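Local coordinates for protein myosin-I heavy chain (PDB 5EJY) that works as an actin-based motor with ATPase activity in early phagocytosis and adhesion, this chain being the first MyTH4-FERM unit of its tail, at residues Ser325-Asp330 against Leu411-His416; Leu421-Asn426 against Ile436-Pro441. One frame throughout, in Å; residues are numbered along the deposited sequence.

Contact 1: residues Ser325-Asp330 against Leu411-His416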
loop_
_atom_site.group_PDB
_atom_site.type_symbol
_atom_site.label_atom_id
_atom_site.label_comp_id
_atom_site.label_asym_id
_atom_site.label_seq_id
_atom_site.Cartn_x
_atom_site.Cartn_y
_atom_site.Cartn_z
ATOM N N SER A 325 13.907 15.970 14.817
ATOM C CA SER A 325 15.333 16.257 15.035
ATOM C C SER A 325 16.246 15.735 13.913
ATOM O O SER A 325 17.345 16.250 13.718
ATOM C CB SER A 325 15.813 15.763 16.411
ATOM O OG SER A 325 15.647 14.363 16.549
ATOM N N ASN A 326 15.792 14.729 13.169
ATOM C CA ASN A 326 16.578 14.222 12.041
ATOM C C ASN A 326 16.688 15.237 10.919
ATOM O O ASN A 326 17.566 15.129 10.065
ATOM C CB ASN A 326 15.972 12.931 11.474
ATOM C CG ASN A 326 16.201 11.734 12.367
ATOM O OD1 ASN A 326 17.223 11.636 13.045
ATOM N ND2 ASN A 326 15.252 10.808 12.367
ATOM N N TYR A 327 15.779 16.213 10.910
ATOM C CA TYR A 327 15.736 17.217 9.852
ATOM C C TYR A 327 16.099 18.619 10.351
ATOM O O TYR A 327 16.650 19.425 9.608
ATOM C CB TYR A 327 14.332 17.259 9.221
ATOM C CG TYR A 327 13.946 16.010 8.451
ATOM C CD1 TYR A 327 14.812 15.442 7.527
ATOM C CD2 TYR A 327 12.699 15.406 8.644
ATOM C CE1 TYR A 327 14.448 14.300 6.805
ATOM C CE2 TYR A 327 12.332 14.266 7.936
ATOM C CZ TYR A 327 13.210 13.721 7.019
ATOM O OH TYR A 327 12.852 12.597 6.317
ATOM N N CYS A 328 15.766 18.913 11.603
ATOM C CA CYS A 328 15.975 20.252 12.152
ATOM C C CYS A 328 16.282 20.197 13.644
ATOM O O CYS A 328 15.569 19.542 14.407
ATOM C CB CYS A 328 14.733 21.121 11.904
ATOM S SG CYS A 328 14.821 22.808 12.582
ATOM N N LYS A 329 17.344 20.884 14.061
ATOM C CA LYS A 329 17.730 20.905 15.467
ATOM C C LYS A 329 17.715 22.335 16.027
ATOM O O LYS A 329 18.072 22.570 17.184
ATOM C CB LYS A 329 19.117 20.271 15.651
ATOM C CG LYS A 329 19.261 18.865 15.055
ATOM C CD LYS A 329 20.650 18.275 15.302
ATOM C CE LYS A 329 20.852 16.956 14.559
ATOM N NZ LYS A 329 19.801 15.939 14.890
ATOM N N ASP A 330 17.296 23.287 15.199
ATOM C CA ASP A 330 17.297 24.696 15.574
ATOM C C ASP A 330 16.081 25.057 16.431
ATOM O O ASP A 330 14.972 25.242 15.914
ATOM C CB ASP A 330 17.336 25.561 14.315
ATOM C CG ASP A 330 17.300 27.043 14.624
ATOM O OD1 ASP A 330 16.933 27.414 15.757
ATOM O OD2 ASP A 330 17.627 27.841 13.724
ATOM N N LEU A 411 12.522 14.579 1.302
ATOM C CA LEU A 411 13.510 14.426 2.362
ATOM C C LEU A 411 13.789 12.963 2.670
ATOM O O LEU A 411 12.865 12.145 2.735
ATOM C CB LEU A 411 13.030 15.127 3.631
ATOM C CG LEU A 411 12.718 16.617 3.497
ATOM C CD1 LEU A 411 12.333 17.194 4.844
ATOM C CD2 LEU A 411 13.917 17.358 2.889
ATOM N N VAL A 412 15.065 12.642 2.870
ATOM C CA VAL A 412 15.482 11.288 3.217
ATOM C C VAL A 412 16.596 11.353 4.262
ATOM O O VAL A 412 17.629 11.990 4.036
ATOM C CB VAL A 412 16.012 10.518 1.985
ATOM C CG1 VAL A 412 16.386 9.085 2.369
ATOM C CG2 VAL A 412 14.983 10.523 0.852
ATOM N N VAL A 413 16.389 10.698 5.398
ATOM C CA VAL A 413 17.405 10.651 6.456
ATOM C C VAL A 413 18.434 9.572 6.127
ATOM O O VAL A 413 18.076 8.413 5.891
ATOM C CB VAL A 413 16.774 10.356 7.833
ATOM C CG1 VAL A 413 17.854 10.224 8.919
ATOM C CG2 VAL A 413 15.767 11.434 8.202
ATOM N N CYS A 414 19.713 9.950 6.108
ATOM C CA CYS A 414 20.765 9.026 5.725
ATOM C C CYS A 414 21.962 9.045 6.670
ATOM O O CYS A 414 22.117 9.934 7.511
ATOM C CB CYS A 414 21.284 9.332 4.314
ATOM S SG CYS A 414 20.058 9.315 3.016
ATOM N N GLU A 415 22.818 8.050 6.494
ATOM C CA GLU A 415 24.135 8.076 7.111
ATOM C C GLU A 415 25.129 7.407 6.175
ATOM O O GLU A 415 24.744 6.699 5.245
ATOM C CB GLU A 415 24.105 7.400 8.479
ATOM C CG GLU A 415 23.742 5.934 8.451
ATOM C CD GLU A 415 23.425 5.401 9.838
ATOM O OE1 GLU A 415 22.726 6.107 10.599
ATOM O OE2 GLU A 415 23.884 4.288 10.171
ATOM N N HIS A 416 26.415 7.649 6.397
ATOM C CA HIS A 416 27.427 7.012 5.576
ATOM C C HIS A 416 28.569 6.535 6.475
ATOM O O HIS A 416 28.668 6.937 7.640
ATOM C CB HIS A 416 27.942 7.950 4.479
ATOM C CG HIS A 416 28.937 8.959 4.958
ATOM N ND1 HIS A 416 30.283 8.679 5.076
ATOM C CD2 HIS A 416 28.783 10.243 5.362
ATOM C CE1 HIS A 416 30.916 9.749 5.525
ATOM N NE2 HIS A 416 30.029 10.713 5.707
HETATM O O HOH W 1 13.795 9.536 5.789
#
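The phenol ring of Y327 lies across L411 and V413, two residues of strand 410-415 that both turn their side chains to the loop. CD1 of L411 sits almost squarely over the middle of one ring face, 3.9 Å from the centroid of the Y327 ring and 5° off its normal, a CH-pi contact. Farther out on the same tyrosine, CE1 meets L411 CB at 3.6 Å, while CG2 of V413 comes in obliquely, 3.5 Å from Y327 CE1. That methyl is shared: it also lies 3.6 Å from CB of N326, whose side chain crosses the valine at about a right angle. CG2 of V413, anti to the carbonyl carbon, is the branch that meets both loop residues, while CG1 touches N326 alone. The strand is the first of the antiparallel sheet in the C-terminal lobe of the FERM domain, and the loop joins helices 304-322 and 331-346 of the helical central lobe, so the contact spans two FERM lobes. Y327 also touches V428 on the next strand and L406 in the loop before strand 410-415. Y327 OH is 3.2 Å from a water, which in turn accepts a hydrogen bond from the backbone N of V413 at 2.9 Å. An alanine at Y327 would probably leave L411 CD1 without the face it packs on, open a gap beside V413 CG2 and cost the bridging water one partner. Within the loop, NZ of K329 curls back to donate to O of S325 at 2.7 Å, from above the carbonyl plane.

Contact 2: residues Leu421-Asn426 against Ile436-Pro441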
loop_
_atom_site.group_PDB
_atom_site.type_symbol
_atom_site.label_atom_id
_atom_site.label_comp_id
_atom_site.label_asym_id
_atom_site.label_seq_id
_atom_site.Cartn_x
_atom_site.Cartn_y
_atom_site.Cartn_z
ATOM N N LEU A 421 35.215 10.610 2.435
ATOM C CA LEU A 421 34.270 11.653 2.064
ATOM C C LEU A 421 34.180 12.675 3.187
ATOM O O LEU A 421 34.255 12.322 4.356
ATOM C CB LEU A 421 32.891 11.055 1.786
ATOM C CG LEU A 421 32.834 10.125 0.580
ATOM C CD1 LEU A 421 31.440 9.510 0.437
ATOM C CD2 LEU A 421 33.214 10.882 -0.675
ATOM N N PRO A 422 33.984 13.951 2.831
ATOM C CA PRO A 422 34.003 15.081 3.770
ATOM C C PRO A 422 32.775 15.253 4.647
ATOM O O PRO A 422 32.885 15.928 5.665
ATOM C CB PRO A 422 34.125 16.294 2.849
ATOM C CG PRO A 422 33.559 15.852 1.561
ATOM C CD PRO A 422 33.874 14.392 1.431
ATOM N N TYR A 423 31.633 14.688 4.263
ATOM C CA TYR A 423 30.383 14.941 4.982
ATOM C C TYR A 423 30.353 14.289 6.349
ATOM O O TYR A 423 31.021 13.285 6.573
ATOM C CB TYR A 423 29.195 14.444 4.153
ATOM C CG TYR A 423 29.452 14.596 2.684
ATOM C CD1 TYR A 423 29.482 15.852 2.098
ATOM C CD2 TYR A 423 29.718 13.491 1.890
ATOM C CE1 TYR A 423 29.734 15.999 0.755
ATOM C CE2 TYR A 423 29.976 13.629 0.545
ATOM C CZ TYR A 423 29.989 14.884 -0.015
ATOM O OH TYR A 423 30.249 15.024 -1.353
ATOM N N PRO A 424 29.570 14.865 7.270
ATOM C CA PRO A 424 29.265 14.257 8.566
ATOM C C PRO A 424 28.574 12.911 8.374
ATOM O O PRO A 424 27.944 12.691 7.332
ATOM C CB PRO A 424 28.300 15.261 9.202
ATOM C CG PRO A 424 28.615 16.559 8.529
ATOM C CD PRO A 424 28.951 16.191 7.122
ATOM N N LYS A 425 28.690 12.037 9.369
ATOM C CA LYS A 425 28.162 10.681 9.283
ATOM C C LYS A 425 26.659 10.689 9.070
ATOM O O LYS A 425 26.122 9.862 8.330
ATOM C CB LYS A 425 28.467 9.894 10.558
ATOM C CG LYS A 425 27.486 8.751 10.798
ATOM C CD LYS A 425 27.756 7.990 12.086
ATOM C CE LYS A 425 26.659 6.958 12.328
ATOM N NZ LYS A 425 26.843 6.217 13.607
ATOM N N ASN A 426 25.983 11.605 9.753
ATOM C CA ASN A 426 24.541 11.736 9.628
ATOM C C ASN A 426 24.211 12.958 8.797
ATOM O O ASN A 426 24.684 14.058 9.077
ATOM C CB ASN A 426 23.880 11.827 11.005
ATOM C CG ASN A 426 24.235 10.656 11.897
ATOM O OD1 ASN A 426 23.597 9.602 11.850
ATOM N ND2 ASN A 426 25.263 10.834 12.716
ATOM N N ILE A 436 20.269 16.298 -6.218
ATOM C CA ILE A 436 20.307 15.551 -4.974
ATOM C C ILE A 436 21.184 16.292 -3.987
ATOM O O ILE A 436 22.412 16.265 -4.081
ATOM C CB ILE A 436 20.871 14.141 -5.195
ATOM C CG1 ILE A 436 20.054 13.417 -6.272
ATOM C CG2 ILE A 436 20.860 13.363 -3.882
ATOM C CD1 ILE A 436 20.694 12.154 -6.793
ATOM N N ASN A 437 20.552 16.949 -3.031
ATOM C CA ASN A 437 21.264 17.838 -2.133
ATOM C C ASN A 437 21.637 17.213 -0.795
ATOM O O ASN A 437 20.798 16.670 -0.079
ATOM C CB ASN A 437 20.455 19.121 -1.941
ATOM C CG ASN A 437 20.070 19.749 -3.265
ATOM O OD1 ASN A 437 20.932 20.222 -4.001
ATOM N ND2 ASN A 437 18.775 19.730 -3.590
ATOM N N ILE A 438 22.918 17.283 -0.470
ATOM C CA ILE A 438 23.389 16.814 0.815
ATOM C C ILE A 438 23.280 17.964 1.793
ATOM O O ILE A 438 23.876 19.030 1.591
ATOM C CB ILE A 438 24.862 16.322 0.735
ATOM C CG1 ILE A 438 24.975 15.169 -0.273
ATOM C CG2 ILE A 438 25.339 15.884 2.106
ATOM C CD1 ILE A 438 26.421 14.797 -0.678
ATOM N N TYR A 439 22.536 17.731 2.867
ATOM C CA TYR A 439 22.191 18.769 3.811
ATOM C C TYR A 439 22.585 18.332 5.206
ATOM O O TYR A 439 22.416 17.169 5.576
ATOM C CB TYR A 439 20.687 19.020 3.743
ATOM C CG TYR A 439 20.136 19.997 4.748
ATOM C CD1 TYR A 439 20.153 21.362 4.495
ATOM C CD2 TYR A 439 19.557 19.556 5.928
ATOM C CE1 TYR A 439 19.628 22.260 5.396
ATOM C CE2 TYR A 439 19.024 20.445 6.833
ATOM C CZ TYR A 439 19.062 21.799 6.563
ATOM O OH TYR A 439 18.538 22.699 7.464
ATOM N N ASP A 440 23.125 19.260 5.984
ATOM C CA ASP A 440 23.526 18.935 7.344
ATOM C C ASP A 440 22.526 19.512 8.326
ATOM O O ASP A 440 22.480 20.728 8.528
ATOM C CB ASP A 440 24.920 19.493 7.644
ATOM C CG ASP A 440 25.431 19.067 8.999
ATOM O OD1 ASP A 440 24.648 18.489 9.780
ATOM O OD2 ASP A 440 26.623 19.308 9.286
ATOM N N PRO A 441 21.731 18.641 8.963
ATOM C CA PRO A 441 20.678 19.109 9.872
ATOM C C PRO A 441 21.249 19.721 11.154
ATOM O O PRO A 441 20.552 20.464 11.842
ATOM C CB PRO A 441 19.877 17.831 10.169
ATOM C CG PRO A 441 20.834 16.720 9.940
ATOM C CD PRO A 441 21.745 17.173 8.831
HETATM O O HOH W 2 24.838 16.120 10.913
#
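In the four-stranded antiparallel sheet of the C-terminal FERM lobe, the chain segment leading into strand 426-432 folds over strand 435-440, and Y423 packs on it. CD1 of I438 lies over one face of the Y423 ring, displaced toward the rim; it is 3.9 Å from the ring centroid, 20° off the normal, and comes nearest at CZ, 3.6 Å away. This is a CH-pi contact, the two side chains crossing at about a right angle. P422 CG covers the opposite face, again toward the rim, so the tyrosine is held between a proline and an isoleucine. Its hydroxyl is hydrogen-bonded to E448 on strand 445-450, which fixes the far end of the ring.

Farther along, P424 meets D440. The carboxylate stands with CG anti to the backbone N (chi1 -175°), and OD2 of D440 comes to 3.5 Å from CG of P424. The other oxygen, OD1, accepts a hydrogen bond from the backbone N of A442, and also one from a water 2.6 Å from D440 OD1. The same water donates to O of N426 at 2.8 Å, so it bridges the start of one strand to the end of its neighbour. Close to this bridge, N426 O lies 4.3 Å from CD of P441. No direct hydrogen bond links the two segments; CH-pi and van der Waals packing and one water join them, as a strand connection lying over one face of the antiparallel beta-meander that forms part of the PH-like C-terminal (F3) lobe of a FERM domain.

How the contacts relate
From the N terminus, the chain leaves helix 304-322, makes the loop 325-330, and runs through the remaining helices of the central lobe before strand 410-415 closes contact 1, some 80 residues later. Contact 2 then opens at 421-426 and closes at 436-441 after a single beta-hairpin turn. The two follow in series, neither nested nor crossed: the long loop joins the helical lobe to the C-terminal lobe, the short one stays inside the latter. The centres of contact 1 and contact 2 are about 9 Å apart, and both reach the same sheet. H416 connects them, its NE2 probably hydrogen-bonded to Y423 O at 2.9 Å and its N to K425 O at 3.0 Å.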